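Local coordinates for protein glucose-resistance amylase regulator (Weissella paramesenteroides ATCC 33313, PDB 4RK6) that probably regulates transcription by binding DNA control sites, as a LacI-family repressor, and holds glucose in the cleft of its sugar-binding core, at residues A[24-28]-A[243-247]; A[103-109]-A[264-270]; A[12-18]-A[67-73]. One frame throughout, in Å; residues are numbered along the deposited sequence.

Overall arrangement
The three contacts lie on the half of the chain built round strands 12-18, 42-48, 69-72, 91-95 and 104-108, one lobe of a periplasmic-binding-protein-like core, to which strand 267-275 returns from late in the sequence. Contact 3 pairs two of its parallel strands and closes before contact 2 opens; contact 2 adds the returning strand to the same sheet, its centre about 16 Å from that of contact 3. Contact 1 packs the starts of helices 24-39 and 244-257 together beside the glucose, its centre about 14 Å from that of contact 3 and about 15 Å from that of contact 2. Its segments interleave with those of both others, and it touches both, through Ala25 and Ile28 on one hand and Glu246 and Ile247 on the other.

Contact 1 of 3, residues A[24-28]-A[243-247]; sequences FADEI and DFPEI. With GLC (alpha-D-glucopyranose), chain C.
Phe24 and Phe244 meet with their side chains crossing at about a right angle. The CB of Phe24 sits over one face of the Phe244 ring, 3.5 Å from its centroid and 16° off the normal, a CH-pi contact. The two rings are inclined at 34° and meet obliquely. With chi1 at 81°, CG of Phe24 is tucked between the backbone N and the carbonyl carbon, and the ring swings off towards the sugar: Phe24 CE1 is 3.4 Å from C1 of the glucose, and C2 of the sugar lies over a ring face. O3 of the sugar lies farther off, near the plane of the Phe244 ring at its edge. This is one wall of the sugar cleft of a LacI-type core, on the lobe that holds both helix starts; Asp225, Thr96, Arg145, Thr22 and Gln242 hydrogen-bond to the same glucose. Behind the rings, Glu27 CB packs 3.5 Å from Phe244 CB, and Ile28 CG1 comes within 3.8 Å of that same Phe244 CB. Glu27 and Pro245 run side by side, and Pro245 CA makes a CA-H...O contact of 3.4 Å with Glu27 O. Ile28 CA points likewise at Phe244 O, 3.6 Å away.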
loop_
_atom_site.group_PDB
_atom_site.type_symbol
_atom_site.label_atom_id
_atom_site.label_comp_id
_atom_site.label_asym_id
_atom_site.label_seq_id
_atom_site.Cartn_x
_atom_site.Cartn_y
_atom_site.Cartn_z
ATOM N N PHE A 24 0.331 -6.876 1.293
ATOM C CA PHE A 24 -0.431 -8.119 1.177
ATOM C C PHE A 24 -1.700 -8.080 2.020
ATOM O O PHE A 24 -2.692 -8.700 1.651
ATOM C CB PHE A 24 0.413 -9.378 1.448
ATOM C CG PHE A 24 0.629 -9.700 2.898
ATOM C CD1 PHE A 24 1.738 -9.229 3.570
ATOM C CD2 PHE A 24 -0.262 -10.520 3.583
ATOM C CE1 PHE A 24 1.931 -9.526 4.909
ATOM C CE2 PHE A 24 -0.065 -10.840 4.913
ATOM C CZ PHE A 24 1.033 -10.336 5.582
ATOM N N ALA A 25 -1.691 -7.327 3.114
ATOM C CA ALA A 25 -2.840 -7.299 4.036
ATOM C C ALA A 25 -4.130 -6.866 3.356
ATOM O O ALA A 25 -5.179 -7.496 3.526
ATOM C CB ALA A 25 -2.549 -6.382 5.219
ATOM N N ASP A 26 -4.048 -5.771 2.604
ATOM C CA ASP A 26 -5.184 -5.247 1.859
ATOM C C ASP A 26 -5.799 -6.298 0.925
ATOM O O ASP A 26 -7.038 -6.372 0.798
ATOM C CB ASP A 26 -4.777 -4.013 1.036
ATOM C CG ASP A 26 -4.779 -2.724 1.850
ATOM O OD1 ASP A 26 -4.686 -2.783 3.097
ATOM O OD2 ASP A 26 -4.863 -1.642 1.233
ATOM N N GLU A 27 -4.948 -7.088 0.282
ATOM C CA GLU A 27 -5.412 -8.142 -0.642
ATOM C C GLU A 27 -6.102 -9.283 0.106
ATOM O O GLU A 27 -7.123 -9.819 -0.340
ATOM C CB GLU A 27 -4.255 -8.684 -1.470
ATOM C CG GLU A 27 -3.777 -7.737 -2.558
ATOM C CD GLU A 27 -4.718 -7.718 -3.747
ATOM O OE1 GLU A 27 -4.680 -8.667 -4.570
ATOM O OE2 GLU A 27 -5.500 -6.754 -3.844
ATOM N N ILE A 28 -5.540 -9.663 1.246
ATOM C CA ILE A 28 -6.208 -10.647 2.100
ATOM C C ILE A 28 -7.550 -10.091 2.557
ATOM O O ILE A 28 -8.562 -10.784 2.499
ATOM C CB ILE A 28 -5.326 -11.071 3.292
ATOM C CG1 ILE A 28 -4.187 -11.961 2.808
ATOM C CG2 ILE A 28 -6.161 -11.787 4.360
ATOM C CD1 ILE A 28 -3.218 -12.369 3.886
ATOM N N ASP A 243 -1.997 -16.042 -3.957
ATOM C CA ASP A 243 -3.381 -15.688 -4.136
ATOM C C ASP A 243 -3.971 -15.173 -2.828
ATOM O O ASP A 243 -4.686 -15.900 -2.127
ATOM C CB ASP A 243 -4.135 -16.917 -4.693
ATOM C CG ASP A 243 -5.497 -16.557 -5.296
ATOM O OD1 ASP A 243 -5.991 -15.439 -5.068
ATOM O OD2 ASP A 243 -6.046 -17.426 -6.009
ATOM N N PHE A 244 -3.632 -13.932 -2.465
ATOM C CA PHE A 244 -4.021 -13.395 -1.158
ATOM C C PHE A 244 -5.538 -13.320 -0.986
ATOM O O PHE A 244 -6.056 -13.620 0.079
ATOM C CB PHE A 244 -3.389 -12.026 -0.881
ATOM C CG PHE A 244 -1.899 -12.084 -0.699
ATOM C CD1 PHE A 244 -1.344 -12.792 0.364
ATOM C CD2 PHE A 244 -1.045 -11.457 -1.601
ATOM C CE1 PHE A 244 0.036 -12.860 0.525
ATOM C CE2 PHE A 244 0.334 -11.530 -1.445
ATOM C CZ PHE A 244 0.868 -12.226 -0.373
ATOM N N PRO A 245 -6.261 -12.901 -2.032
ATOM C CA PRO A 245 -7.702 -12.879 -1.818
ATOM C C PRO A 245 -8.256 -14.277 -1.570
ATOM O O PRO A 245 -9.154 -14.392 -0.727
ATOM C CB PRO A 245 -8.266 -12.249 -3.108
ATOM C CG PRO A 245 -7.088 -11.536 -3.728
ATOM C CD PRO A 245 -5.878 -12.353 -3.347
ATOM N N GLU A 246 -7.725 -15.300 -2.235
ATOM C CA GLU A 246 -8.200 -16.670 -2.013
ATOM C C GLU A 246 -7.885 -17.111 -0.575
ATOM O O GLU A 246 -8.724 -17.714 0.102
ATOM C CB GLU A 246 -7.638 -17.630 -3.031
ATOM C CG GLU A 246 -8.098 -19.063 -2.840
ATOM C CD GLU A 246 -9.563 -19.298 -3.157
ATOM O OE1 GLU A 246 -10.306 -18.350 -3.529
ATOM O OE2 GLU A 246 -9.960 -20.477 -3.046
ATOM N N ILE A 247 -6.696 -16.761 -0.085
ATOM C CA ILE A 247 -6.380 -17.025 1.332
ATOM C C ILE A 247 -7.444 -16.441 2.256
ATOM O O ILE A 247 -7.917 -17.116 3.162
ATOM C CB ILE A 247 -4.951 -16.536 1.689
ATOM C CG1 ILE A 247 -3.922 -17.366 0.935
ATOM C CG2 ILE A 247 -4.715 -16.589 3.197
ATOM C CD1 ILE A 247 -2.531 -16.737 0.883
HETATM C C1 GLC C . 4.344 -11.848 5.458
HETATM C C2 GLC C . 3.589 -13.030 4.851
HETATM C C3 GLC C . 4.298 -13.643 3.660
HETATM C C4 GLC C . 4.753 -12.535 2.706
HETATM C C5 GLC C . 5.712 -11.622 3.472
HETATM C C6 GLC C . 6.206 -10.466 2.606
HETATM O O1 GLC C . 5.306 -12.374 6.288
HETATM O O2 GLC C . 3.411 -14.064 5.817
HETATM O O3 GLC C . 3.337 -14.488 3.036
HETATM O O4 GLC C . 5.338 -13.096 1.570
HETATM O O5 GLC C . 5.054 -11.019 4.555
HETATM O O6 GLC C . 5.149 -9.661 2.187
HETATM O O HOH W 1 -3.100 -11.413 -4.545
#

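Contact 2 of 3, residues A[103-109]-A[264-270]; sequences ISAVTSN and EPQIIYI
A parallel strand pairing joins strand 104-108 to strand 267-275, the late strand that lies next to 104-108 and, on its other side, to strand 238-241, so that it runs between the two lobes of a periplasmic-binding-protein-like core. Ala105, Val106 and Thr107 stand opposite Ile267, Ile268 and Tyr269. The short strand segments run parallel with a twist of 25°. The ladder starts with a side chain: Gln266 N donates to Ser104 OG at 3.0 Å, nearly straight. Backbone bonds then alternate. Ala105 N reaches Gln266 O at 2.9 Å, and Ile268 N reaches Ala105 O, also at 2.9 Å. Further on, Thr107 N gives to Ile268 O at 3.0 Å and Ile270 N to Thr107 O at 2.8 Å. The other edge of strand 104-108 is bonded to Ser94 and Thr96, which makes it an interior strand.

On one face Val106 CG1 meets Ile270 CG1 at 3.6 Å; Ile247 of helix 244-257 packs on both, and Leu254 of the same helix lies farther along on Ile268. Ser108 OG leaves the pair to bond with Gln242, a residue of the glucose pocket, and a water donates to it as well. Another water links Asn109 N with Ile270 O where the strands end.

The opposite face carries Thr107 and Tyr269, side by side and pointing the same way, with Thr107 CG2 against the ring. Beyond them Asn109 N-caps helix 110-123, its OD1 accepting from Glu112 N. CG of Asn109 is trans to its backbone N (chi1 -172°), which brings the amide over Tyr269, inclined at about 50° to the ring with its nitrogen end inward: ND2 stands 3.4 Å above the middle of the ring, while Ile267 CG2 presses on the other ring face at 3.5 Å, offset toward the rim.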
loop_
_atom_site.group_PDB
_atom_site.type_symbol
_atom_site.label_atom_id
_atom_site.label_comp_id
_atom_site.label_asym_id
_atom_site.label_seq_id
_atom_site.Cartn_x
_atom_site.Cartn_y
_atom_site.Cartn_z
ATOM N N ILE A 103 -4.675 -24.013 16.391
ATOM C CA ILE A 103 -5.593 -23.348 15.473
ATOM C C ILE A 103 -5.375 -23.724 14.015
ATOM O O ILE A 103 -4.317 -24.192 13.650
ATOM C CB ILE A 103 -5.507 -21.811 15.609
ATOM C CG1 ILE A 103 -4.201 -21.237 15.071
ATOM C CG2 ILE A 103 -5.767 -21.379 17.048
ATOM C CD1 ILE A 103 -4.196 -19.717 15.111
ATOM N N SER A 104 -6.388 -23.505 13.195
ATOM C CA SER A 104 -6.261 -23.748 11.763
ATOM C C SER A 104 -5.548 -22.584 11.076
ATOM O O SER A 104 -5.471 -21.478 11.599
ATOM C CB SER A 104 -7.627 -23.962 11.110
ATOM O OG SER A 104 -8.228 -25.152 11.590
ATOM N N ALA A 105 -5.026 -22.858 9.893
ATOM C CA ALA A 105 -4.258 -21.851 9.159
ATOM C C ALA A 105 -4.558 -21.991 7.698
ATOM O O ALA A 105 -4.705 -23.092 7.212
ATOM C CB ALA A 105 -2.770 -22.029 9.383
ATOM N N VAL A 106 -4.566 -20.868 6.996
ATOM C CA VAL A 106 -4.650 -20.890 5.542
ATOM C C VAL A 106 -3.457 -20.101 5.008
ATOM O O VAL A 106 -3.231 -18.945 5.434
ATOM C CB VAL A 106 -5.950 -20.238 5.036
ATOM C CG1 VAL A 106 -6.011 -20.362 3.517
ATOM C CG2 VAL A 106 -7.165 -20.891 5.694
ATOM N N THR A 107 -2.711 -20.724 4.104
ATOM C CA THR A 107 -1.415 -20.189 3.690
ATOM C C THR A 107 -0.984 -20.750 2.352
ATOM O O THR A 107 -1.402 -21.850 1.940
ATOM C CB THR A 107 -0.338 -20.485 4.780
ATOM O OG1 THR A 107 0.926 -19.899 4.427
ATOM C CG2 THR A 107 -0.137 -21.993 4.966
ATOM N N SER A 108 -0.128 -20.007 1.655
ATOM C CA SER A 108 0.650 -20.597 0.580
ATOM C C SER A 108 1.622 -21.571 1.228
ATOM O O SER A 108 2.059 -21.351 2.368
ATOM C CB SER A 108 1.418 -19.511 -0.201
ATOM O OG SER A 108 0.521 -18.549 -0.777
ATOM N N ASN A 109 2.003 -22.609 0.499
ATOM C CA ASN A 109 2.983 -23.549 0.997
ATOM C C ASN A 109 4.397 -23.005 0.851
ATOM O O ASN A 109 4.919 -22.909 -0.253
ATOM C CB ASN A 109 2.862 -24.896 0.286
ATOM C CG ASN A 109 3.738 -25.978 0.905
ATOM O OD1 ASN A 109 4.970 -25.928 0.877
ATOM N ND2 ASN A 109 3.087 -27.009 1.437
ATOM N N GLU A 264 -8.947 -31.917 14.836
ATOM C CA GLU A 264 -9.820 -30.780 14.563
ATOM C C GLU A 264 -9.128 -29.648 13.757
ATOM O O GLU A 264 -9.642 -29.250 12.708
ATOM C CB GLU A 264 -10.422 -30.241 15.873
ATOM C CG GLU A 264 -11.506 -29.189 15.685
ATOM C CD GLU A 264 -12.666 -29.695 14.850
ATOM O OE1 GLU A 264 -12.925 -29.116 13.774
ATOM O OE2 GLU A 264 -13.305 -30.684 15.260
ATOM N N PRO A 265 -7.969 -29.130 14.227
ATOM C CA PRO A 265 -7.328 -28.013 13.505
ATOM C C PRO A 265 -6.640 -28.455 12.208
ATOM O O PRO A 265 -6.034 -29.524 12.180
ATOM C CB PRO A 265 -6.277 -27.495 14.509
ATOM C CG PRO A 265 -6.487 -28.272 15.780
ATOM C CD PRO A 265 -7.143 -29.555 15.369
ATOM N N GLN A 266 -6.714 -27.647 11.146
ATOM C CA GLN A 266 -6.074 -28.029 9.881
ATOM C C GLN A 266 -5.231 -26.922 9.246
ATOM O O GLN A 266 -5.318 -25.782 9.638
ATOM C CB GLN A 266 -7.117 -28.553 8.894
ATOM C CG GLN A 266 -8.331 -27.675 8.656
ATOM C CD GLN A 266 -9.303 -28.282 7.641
ATOM O OE1 GLN A 266 -10.519 -28.221 7.811
ATOM N NE2 GLN A 266 -8.762 -28.860 6.573
ATOM N N ILE A 267 -4.378 -27.301 8.303
ATOM C CA ILE A 267 -3.643 -26.349 7.485
ATOM C C ILE A 267 -4.139 -26.526 6.055
ATOM O O ILE A 267 -4.096 -27.636 5.514
ATOM C CB ILE A 267 -2.121 -26.599 7.533
ATOM C CG1 ILE A 267 -1.603 -26.423 8.963
ATOM C CG2 ILE A 267 -1.392 -25.632 6.614
ATOM C CD1 ILE A 267 -0.127 -26.732 9.127
ATOM N N ILE A 268 -4.619 -25.445 5.454
ATOM C CA ILE A 268 -5.057 -25.477 4.054
ATOM C C ILE A 268 -4.047 -24.668 3.243
ATOM O O ILE A 268 -3.790 -23.510 3.567
ATOM C CB ILE A 268 -6.458 -24.909 3.901
ATOM C CG1 ILE A 268 -7.456 -25.789 4.681
ATOM C CG2 ILE A 268 -6.848 -24.862 2.432
ATOM C CD1 ILE A 268 -8.790 -25.124 4.903
ATOM N N TYR A 269 -3.466 -25.316 2.235
ATOM C CA TYR A 269 -2.481 -24.684 1.369
ATOM C C TYR A 269 -3.175 -24.173 0.128
ATOM O O TYR A 269 -3.952 -24.904 -0.509
ATOM C CB TYR A 269 -1.348 -25.648 1.007
ATOM C CG TYR A 269 -0.480 -26.028 2.177
ATOM C CD1 TYR A 269 0.293 -25.077 2.825
ATOM C CD2 TYR A 269 -0.454 -27.337 2.662
ATOM C CE1 TYR A 269 1.075 -25.408 3.911
ATOM C CE2 TYR A 269 0.331 -27.682 3.741
ATOM C CZ TYR A 269 1.092 -26.714 4.359
ATOM O OH TYR A 269 1.867 -27.038 5.433
ATOM N N ILE A 270 -2.898 -22.913 -0.196
ATOM C CA ILE A 270 -3.435 -22.263 -1.370
ATOM C C ILE A 270 -2.327 -22.247 -2.437
ATOM O O ILE A 270 -1.189 -21.842 -2.165
ATOM C CB ILE A 270 -3.935 -20.843 -1.022
ATOM C CG1 ILE A 270 -4.930 -20.889 0.147
ATOM C CG2 ILE A 270 -4.520 -20.145 -2.254
ATOM C CD1 ILE A 270 -6.194 -21.699 -0.089
HETATM O O HOH W 2 -1.459 -18.499 -2.708
HETATM O O HOH W 3 1.047 -23.252 -2.124
#

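Contact 3 of 3, residues A[12-18]-A[67-73]; sequences VVGVVVP and VGAVFML
Val12, Gly14 and Val16 pair with the chain from Gly68 to Leu73 through the backbone hydrogen bonds of a parallel strand pair. Gly68 N donates to Val12 O at 2.8 Å and Gly14 N to Ala69 O at 2.9 Å. Phe71 N then reaches Gly14 O at 2.8 Å, and Val16 N reaches Phe71 O at 2.9 Å. All four are close to straight; the next bond, from Leu73 N to Val16 O, is weak at 3.3 Å, as the backbones draw apart there.

Side chains fill both faces. On one, Val13 lies at the edge of the Phe71 ring, its CB 3.9 Å from Phe71 CE2. Phe71 CG is opposite its own carbonyl carbon (chi1 -64°), which turns the ring back toward the start of the strand and sets its edge against Val13. Further along, Val15 CG1 touches Leu73 CD2 at 3.9 Å. On the face of Gly14, Val16 and Val70, Val16 CG2 packs against Val70 CG1 at 3.8 Å, and Val67 CG1 leans over the backbone of side-chain-less Gly14.

Outside this shell, strand 42-48 bonds to the other edge of strand 12-18 through Glu42, Leu44 and Thr46. The face bearing Phe71 is roofed by two helices: Leu32 and Thr36 of helix 24-39, and Ala251, Met252 and Phe255 of helix 244-257. Strands 12-18, 42-48 and 69-72 alternate with helices 24-39 and 52-64, the beta-alpha-beta pattern of a Rossmann-like sheet. At the start of strand 12-18, Val12 also packs on Arg65 of the second subunit.

Ala69 N is buried here with no partner in the model. Between the two strands the polar part of the pairing is all backbone, the side chains adding only apolar packing.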
loop_
_atom_site.group_PDB
_atom_site.type_symbol
_atom_site.label_atom_id
_atom_site.label_comp_id
_atom_site.label_asym_id
_atom_site.label_seq_id
_atom_site.Cartn_x
_atom_site.Cartn_y
_atom_site.Cartn_z
ATOM N N VAL A 12 -20.180 -10.487 13.679
ATOM C CA VAL A 12 -18.978 -9.741 13.343
ATOM C C VAL A 12 -17.755 -10.648 13.475
ATOM O O VAL A 12 -17.758 -11.512 14.342
ATOM C CB VAL A 12 -18.804 -8.527 14.272
ATOM C CG1 VAL A 12 -17.489 -7.813 13.989
ATOM C CG2 VAL A 12 -19.978 -7.578 14.111
ATOM N N VAL A 13 -16.784 -10.464 12.574
ATOM C CA VAL A 13 -15.444 -11.073 12.672
ATOM C C VAL A 13 -14.380 -9.991 12.718
ATOM O O VAL A 13 -14.551 -8.897 12.170
ATOM C CB VAL A 13 -15.131 -12.072 11.532
ATOM C CG1 VAL A 13 -16.147 -13.214 11.564
ATOM C CG2 VAL A 13 -15.072 -11.395 10.179
ATOM N N GLY A 14 -13.271 -10.292 13.381
ATOM C CA GLY A 14 -12.180 -9.335 13.512
ATOM C C GLY A 14 -10.967 -9.787 12.751
ATOM O O GLY A 14 -10.759 -10.983 12.538
ATOM N N VAL A 15 -10.153 -8.837 12.318
ATOM C CA VAL A 15 -8.889 -9.157 11.656
ATOM C C VAL A 15 -7.833 -8.319 12.335
ATOM O O VAL A 15 -8.047 -7.137 12.544
ATOM C CB VAL A 15 -8.901 -8.818 10.157
ATOM C CG1 VAL A 15 -7.634 -9.317 9.473
ATOM C CG2 VAL A 15 -10.120 -9.408 9.492
ATOM N N VAL A 16 -6.732 -8.955 12.705
ATOM C CA VAL A 16 -5.643 -8.282 13.411
ATOM C C VAL A 16 -4.505 -8.171 12.412
ATOM O O VAL A 16 -3.983 -9.166 11.915
ATOM C CB VAL A 16 -5.210 -9.036 14.692
ATOM C CG1 VAL A 16 -4.044 -8.325 15.382
ATOM C CG2 VAL A 16 -6.360 -9.146 15.670
ATOM N N VAL A 17 -4.141 -6.926 12.114
ATOM C CA VAL A 17 -3.109 -6.588 11.134
ATOM C C VAL A 17 -1.922 -5.936 11.863
ATOM O O VAL A 17 -2.121 -5.089 12.728
ATOM C CB VAL A 17 -3.659 -5.585 10.102
ATOM C CG1 VAL A 17 -2.647 -5.294 9.002
ATOM C CG2 VAL A 17 -4.967 -6.109 9.508
ATOM N N PRO A 18 -0.700 -6.349 11.536
ATOM C CA PRO A 18 0.452 -5.659 12.144
ATOM C C PRO A 18 0.571 -4.207 11.672
ATOM O O PRO A 18 0.223 -3.891 10.529
ATOM C CB PRO A 18 1.660 -6.479 11.676
ATOM C CG PRO A 18 1.203 -7.251 10.492
ATOM C CD PRO A 18 -0.297 -7.354 10.534
ATOM N N VAL A 67 -16.938 -10.582 18.737
ATOM C CA VAL A 67 -16.592 -11.178 17.449
ATOM C C VAL A 67 -16.762 -12.696 17.525
ATOM O O VAL A 67 -16.568 -13.308 18.585
ATOM C CB VAL A 67 -15.181 -10.783 16.973
ATOM C CG1 VAL A 67 -15.073 -9.267 16.822
ATOM C CG2 VAL A 67 -14.110 -11.312 17.918
ATOM N N GLY A 68 -17.181 -13.292 16.417
ATOM C CA GLY A 68 -17.296 -14.742 16.330
ATOM C C GLY A 68 -15.970 -15.413 16.000
ATOM O O GLY A 68 -15.778 -16.600 16.272
ATOM N N ALA A 69 -15.074 -14.653 15.379
ATOM C CA ALA A 69 -13.812 -15.175 14.875
ATOM C C ALA A 69 -12.835 -14.054 14.776
ATOM O O ALA A 69 -13.228 -12.908 14.582
ATOM C CB ALA A 69 -13.986 -15.824 13.513
ATOM N N VAL A 70 -11.554 -14.397 14.878
ATOM C CA VAL A 70 -10.476 -13.435 14.734
ATOM C C VAL A 70 -9.491 -14.045 13.790
ATOM O O VAL A 70 -9.040 -15.157 14.001
ATOM C CB VAL A 70 -9.785 -13.128 16.075
ATOM C CG1 VAL A 70 -8.569 -12.229 15.857
ATOM C CG2 VAL A 70 -10.776 -12.492 17.034
ATOM N N PHE A 71 -9.166 -13.305 12.741
ATOM C CA PHE A 71 -8.216 -13.710 11.760
ATOM C C PHE A 71 -6.906 -13.014 12.038
ATOM O O PHE A 71 -6.872 -11.796 12.137
ATOM C CB PHE A 71 -8.739 -13.385 10.370
ATOM C CG PHE A 71 -9.984 -14.156 10.046
ATOM C CD1 PHE A 71 -9.899 -15.516 9.771
ATOM C CD2 PHE A 71 -11.229 -13.578 10.146
ATOM C CE1 PHE A 71 -11.040 -16.263 9.532
ATOM C CE2 PHE A 71 -12.371 -14.317 9.900
ATOM C CZ PHE A 71 -12.275 -15.663 9.598
HETATM N N MSE A 72 -5.841 -13.799 12.162
HETATM C CA MSE A 72 -4.505 -13.278 12.471
HETATM C C MSE A 72 -3.627 -13.307 11.247
HETATM O O MSE A 72 -3.469 -14.350 10.635
HETATM C CB MSE A 72 -3.877 -14.178 13.533
HETATM C CG MSE A 72 -4.814 -14.351 14.712
HETATM SE SE MSE A 72 -4.808 -12.707 15.801
HETATM C CE MSE A 72 -5.790 -13.423 17.345
ATOM N N LEU A 73 -3.024 -12.169 10.889
ATOM C CA LEU A 73 -2.124 -12.101 9.725
ATOM C C LEU A 73 -0.644 -12.099 10.115
ATOM O O LEU A 73 0.195 -12.504 9.320
ATOM C CB LEU A 73 -2.394 -10.844 8.911
ATOM C CG LEU A 73 -3.819 -10.471 8.523
ATOM C CD1 LEU A 73 -3.786 -9.608 7.270
ATOM C CD2 LEU A 73 -4.705 -11.681 8.301
HETATM O O HOH W 4 -2.003 -10.396 12.697
#